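Side-chain contact in fiber protein (Snake adenovirus 1, PDB 4D0U), which probably forms, as a homotrimer, the capsid-vertex spikes whose head domain attaches the virion to a host receptor: residues A[94-99]-A[103-108]. The protein carries 2 engineered substitutions. Residues are numbered along the deposited sequence; the frame is centred on the assembly and turned at random.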
ATOM      1  N   SER A  94      20.044   7.606   1.949  1.00 15.30           N
ATOM      2  CA  SER A  94      20.661   6.840   3.020  1.00 15.47           C
ATOM      3  C   SER A  94      20.261   7.374   4.385  1.00 15.33           C
ATOM      4  O   SER A  94      19.945   6.604   5.270  1.00 15.30           O
ATOM      5  CB  SER A  94      22.190   6.828   2.898  1.00 15.23           C
ATOM      6  OG  SER A  94      22.608   6.245   1.682  1.00 17.17           O
ATOM      7  N   SER A  95      20.244   8.701   4.542  1.00 15.55           N
ATOM      8  CA  SER A  95      19.794   9.303   5.792  1.00 15.92           C
ATOM      9  C   SER A  95      18.346   8.923   6.109  1.00 15.33           C
ATOM     10  O   SER A  95      18.030   8.570   7.238  1.00 16.99           O
ATOM     11  CB  SER A  95      19.996  10.817   5.751  0.50 16.19           C
ATOM     12  OG  SER A  95      21.390  11.090   5.663  0.50 17.25           O
ATOM     13  N   PHE A  96      17.488   8.978   5.087  1.00 15.15           N
ATOM     14  CA  PHE A  96      16.094   8.592   5.255  1.00 14.08           C
ATOM     15  C   PHE A  96      16.000   7.123   5.700  1.00 13.54           C
ATOM     16  O   PHE A  96      15.251   6.789   6.633  1.00 13.49           O
ATOM     17  CB  PHE A  96      15.341   8.801   3.950  1.00 13.52           C
ATOM     18  CG  PHE A  96      13.853   8.509   4.041  1.00 13.93           C
ATOM     19  CD1 PHE A  96      13.376   7.229   3.754  1.00 14.05           C
ATOM     20  CD2 PHE A  96      12.937   9.515   4.337  1.00 14.20           C
ATOM     21  CE1 PHE A  96      12.009   6.967   3.804  1.00 13.56           C
ATOM     22  CE2 PHE A  96      11.570   9.251   4.387  1.00 14.57           C
ATOM     23  CZ  PHE A  96      11.111   7.969   4.121  1.00 14.15           C
ATOM     24  N   LEU A  97      16.759   6.250   5.042  1.00 14.13           N
ATOM     25  CA  LEU A  97      16.675   4.807   5.347  1.00 14.73           C
ATOM     26  C   LEU A  97      17.130   4.485   6.755  1.00 15.61           C
ATOM     27  O   LEU A  97      16.607   3.591   7.415  1.00 16.20           O
ATOM     28  CB  LEU A  97      17.496   3.984   4.344  1.00 15.49           C
ATOM     29  CG  LEU A  97      16.963   3.976   2.917  1.00 16.05           C
ATOM     30  CD1 LEU A  97      17.921   3.255   1.972  1.00 16.87           C
ATOM     31  CD2 LEU A  97      15.561   3.348   2.877  1.00 16.56           C
ATOM     32  N   THR A  98      18.121   5.231   7.235  1.00 16.14           N
ATOM     33  CA  THR A  98      18.664   4.995   8.560  1.00 17.37           C
ATOM     34  C   THR A  98      17.698   5.364   9.685  1.00 16.69           C
ATOM     35  O   THR A  98      17.740   4.763  10.759  1.00 18.02           O
ATOM     36  CB  THR A  98      19.973   5.795   8.703  1.00 18.42           C
ATOM     37  OG1 THR A  98      20.931   5.201   7.832  1.00 20.08           O
ATOM     38  CG2 THR A  98      20.496   5.723  10.132  1.00 20.20           C
ATOM     39  N   ALA A  99      16.805   6.324   9.449  0.50 15.96           N
ATOM     40  CA  ALA A  99      16.023   6.939  10.537  0.50 16.39           C
ATOM     41  C   ALA A  99      14.944   6.035  11.186  0.50 16.15           C
ATOM     42  O   ALA A  99      14.347   6.391  12.199  0.50 17.82           O
ATOM     43  CB  ALA A  99      15.404   8.244  10.062  0.50 15.93           C
ATOM     44  N   GLY A 103      15.591   0.384  12.326  1.00 14.49           N
ATOM     45  CA  GLY A 103      16.870   0.420  11.611  1.00 13.76           C
ATOM     46  C   GLY A 103      16.825  -0.224  10.233  1.00 14.04           C
ATOM     47  O   GLY A 103      17.854  -0.351   9.573  1.00 14.65           O
ATOM     48  N   ARG A 104      15.625  -0.587   9.780  1.00 13.06           N
ATOM     49  CA  ARG A 104      15.466  -1.232   8.457  1.00 11.60           C
ATOM     50  C   ARG A 104      13.976  -1.202   8.119  1.00 11.37           C
ATOM     51  O   ARG A 104      13.153  -0.821   8.965  1.00 11.88           O
ATOM     52  CB  ARG A 104      16.033  -2.672   8.431  1.00 12.29           C
ATOM     53  CG  ARG A 104      15.682  -3.618   9.589  1.00 12.71           C
ATOM     54  CD  ARG A 104      14.204  -3.915   9.697  1.00 13.88           C
ATOM     55  NE  ARG A 104      13.973  -5.051  10.590  1.00 14.22           N
ATOM     56  CZ  ARG A 104      12.792  -5.379  11.085  1.00 15.51           C
ATOM     57  NH1 ARG A 104      11.706  -4.660  10.791  1.00 16.15           N
ATOM     58  NH2 ARG A 104      12.706  -6.427  11.884  1.00 15.54           N
ATOM     59  N   TRP A 105      13.641  -1.577   6.890  1.00 10.40           N
ATOM     60  CA  TRP A 105      12.272  -1.409   6.361  1.00 10.10           C
ATOM     61  C   TRP A 105      11.774  -2.771   5.870  1.00 10.09           C
ATOM     62  O   TRP A 105      12.160  -3.215   4.787  1.00 11.08           O
ATOM     63  CB  TRP A 105      12.276  -0.427   5.199  1.00 10.08           C
ATOM     64  CG  TRP A 105      12.796   0.916   5.622  1.00 10.30           C
ATOM     65  CD1 TRP A 105      14.115   1.235   5.937  1.00 10.62           C
ATOM     66  CD2 TRP A 105      12.033   2.118   5.799  1.00 10.33           C
ATOM     67  NE1 TRP A 105      14.183   2.566   6.321  1.00 10.95           N
ATOM     68  CE2 TRP A 105      12.932   3.128   6.252  1.00 10.86           C
ATOM     69  CE3 TRP A 105      10.674   2.441   5.655  1.00 11.11           C
ATOM     70  CZ2 TRP A 105      12.507   4.449   6.516  1.00 11.72           C
ATOM     71  CZ3 TRP A 105      10.246   3.753   5.933  1.00 11.04           C
ATOM     72  CH2 TRP A 105      11.170   4.743   6.359  1.00 11.54           C
ATOM     73  N   LEU A 106      10.888  -3.375   6.653  1.00  9.65           N
ATOM     74  CA  LEU A 106      10.157  -4.583   6.242  1.00  9.11           C
ATOM     75  C   LEU A 106       9.117  -4.196   5.182  1.00  9.08           C
ATOM     76  O   LEU A 106       8.309  -3.271   5.396  1.00  9.16           O
ATOM     77  CB  LEU A 106       9.467  -5.172   7.471  1.00 10.27           C
ATOM     78  CG  LEU A 106       8.594  -6.390   7.241  1.00 10.80           C
ATOM     79  CD1 LEU A 106       9.423  -7.583   6.761  1.00 11.52           C
ATOM     80  CD2 LEU A 106       7.872  -6.773   8.543  1.00 11.45           C
ATOM     81  N   ILE A 107       9.141  -4.856   4.030  1.00  8.77           N
ATOM     82  CA  ILE A 107       8.342  -4.387   2.891  1.00  8.82           C
ATOM     83  C   ILE A 107       7.708  -5.568   2.164  1.00  8.64           C
ATOM     84  O   ILE A 107       8.399  -6.534   1.818  1.00 10.00           O
ATOM     85  CB  ILE A 107       9.172  -3.449   1.969  1.00  9.85           C
ATOM     86  CG1 ILE A 107       8.317  -2.939   0.786  1.00 10.10           C
ATOM     87  CG2 ILE A 107      10.472  -4.124   1.487  1.00 10.45           C
ATOM     88  CD1 ILE A 107       8.940  -1.709   0.110  1.00 11.92           C
ATOM     89  N   ALA A 108       6.401  -5.498   1.947  1.00  7.71           N
ATOM     90  CA  ALA A 108       5.694  -6.544   1.228  1.00  7.19           C
ATOM     91  C   ALA A 108       5.606  -6.230  -0.247  1.00  7.26           C
ATOM     92  O   ALA A 108       5.161  -5.134  -0.636  1.00  8.39           O
ATOM     93  CB  ALA A 108       4.286  -6.665   1.799  1.00  7.89           C
TER
HETATM   94  O   HOH W   1      18.782   1.095   7.222  1.00 27.32           O
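The indole of W105 reaches from strand 105-109 to the last turn of helix 91-98 and bonds there to the backbone of L97. W105 NE1 lies 2.9 Å from L97 O, with an N-H...O angle of 166°. The oxygen sits close to the indole plane, and the 115° angle at the carbonyl, together with an in-plane approach, places the N-H on a lone pair. With chi1 at -59°, W105 carries its CG anti to its own carbonyl carbon, and the ring extends toward the helix.

Two apolar groups complete the tight part. L97 CD2 stands over one face of the indole, 4.1 Å from the centroid of the five-membered ring of W105, a CH-pi contact. At the benzo end, F96 CE1 approaches W105 CH2 to 3.5 Å; the F96 ring and the six-membered ring of W105 are nearly parallel, yet centroids 5.3 Å apart show that they are slid past each other with little overlap. H100 adds an edge-to-face contact to W105. Strand 105-109 edges one four-stranded antiparallel sheet of the fibre head domain, and L73 of strand 68-77, in the second such sheet, packs against both L97 and W105, so the tryptophan lies buried between helix and sheets.

The side toward exposed G103 is looser and wet. Here a water donates to G103 O at 2.9 Å and more weakly to L97 O at 3.3 Å.

The near-linear, in-plane bond to L97 O thus satisfies the buried NE1 of W105 and, with the leucine over the face, probably restrains the indole's rotation.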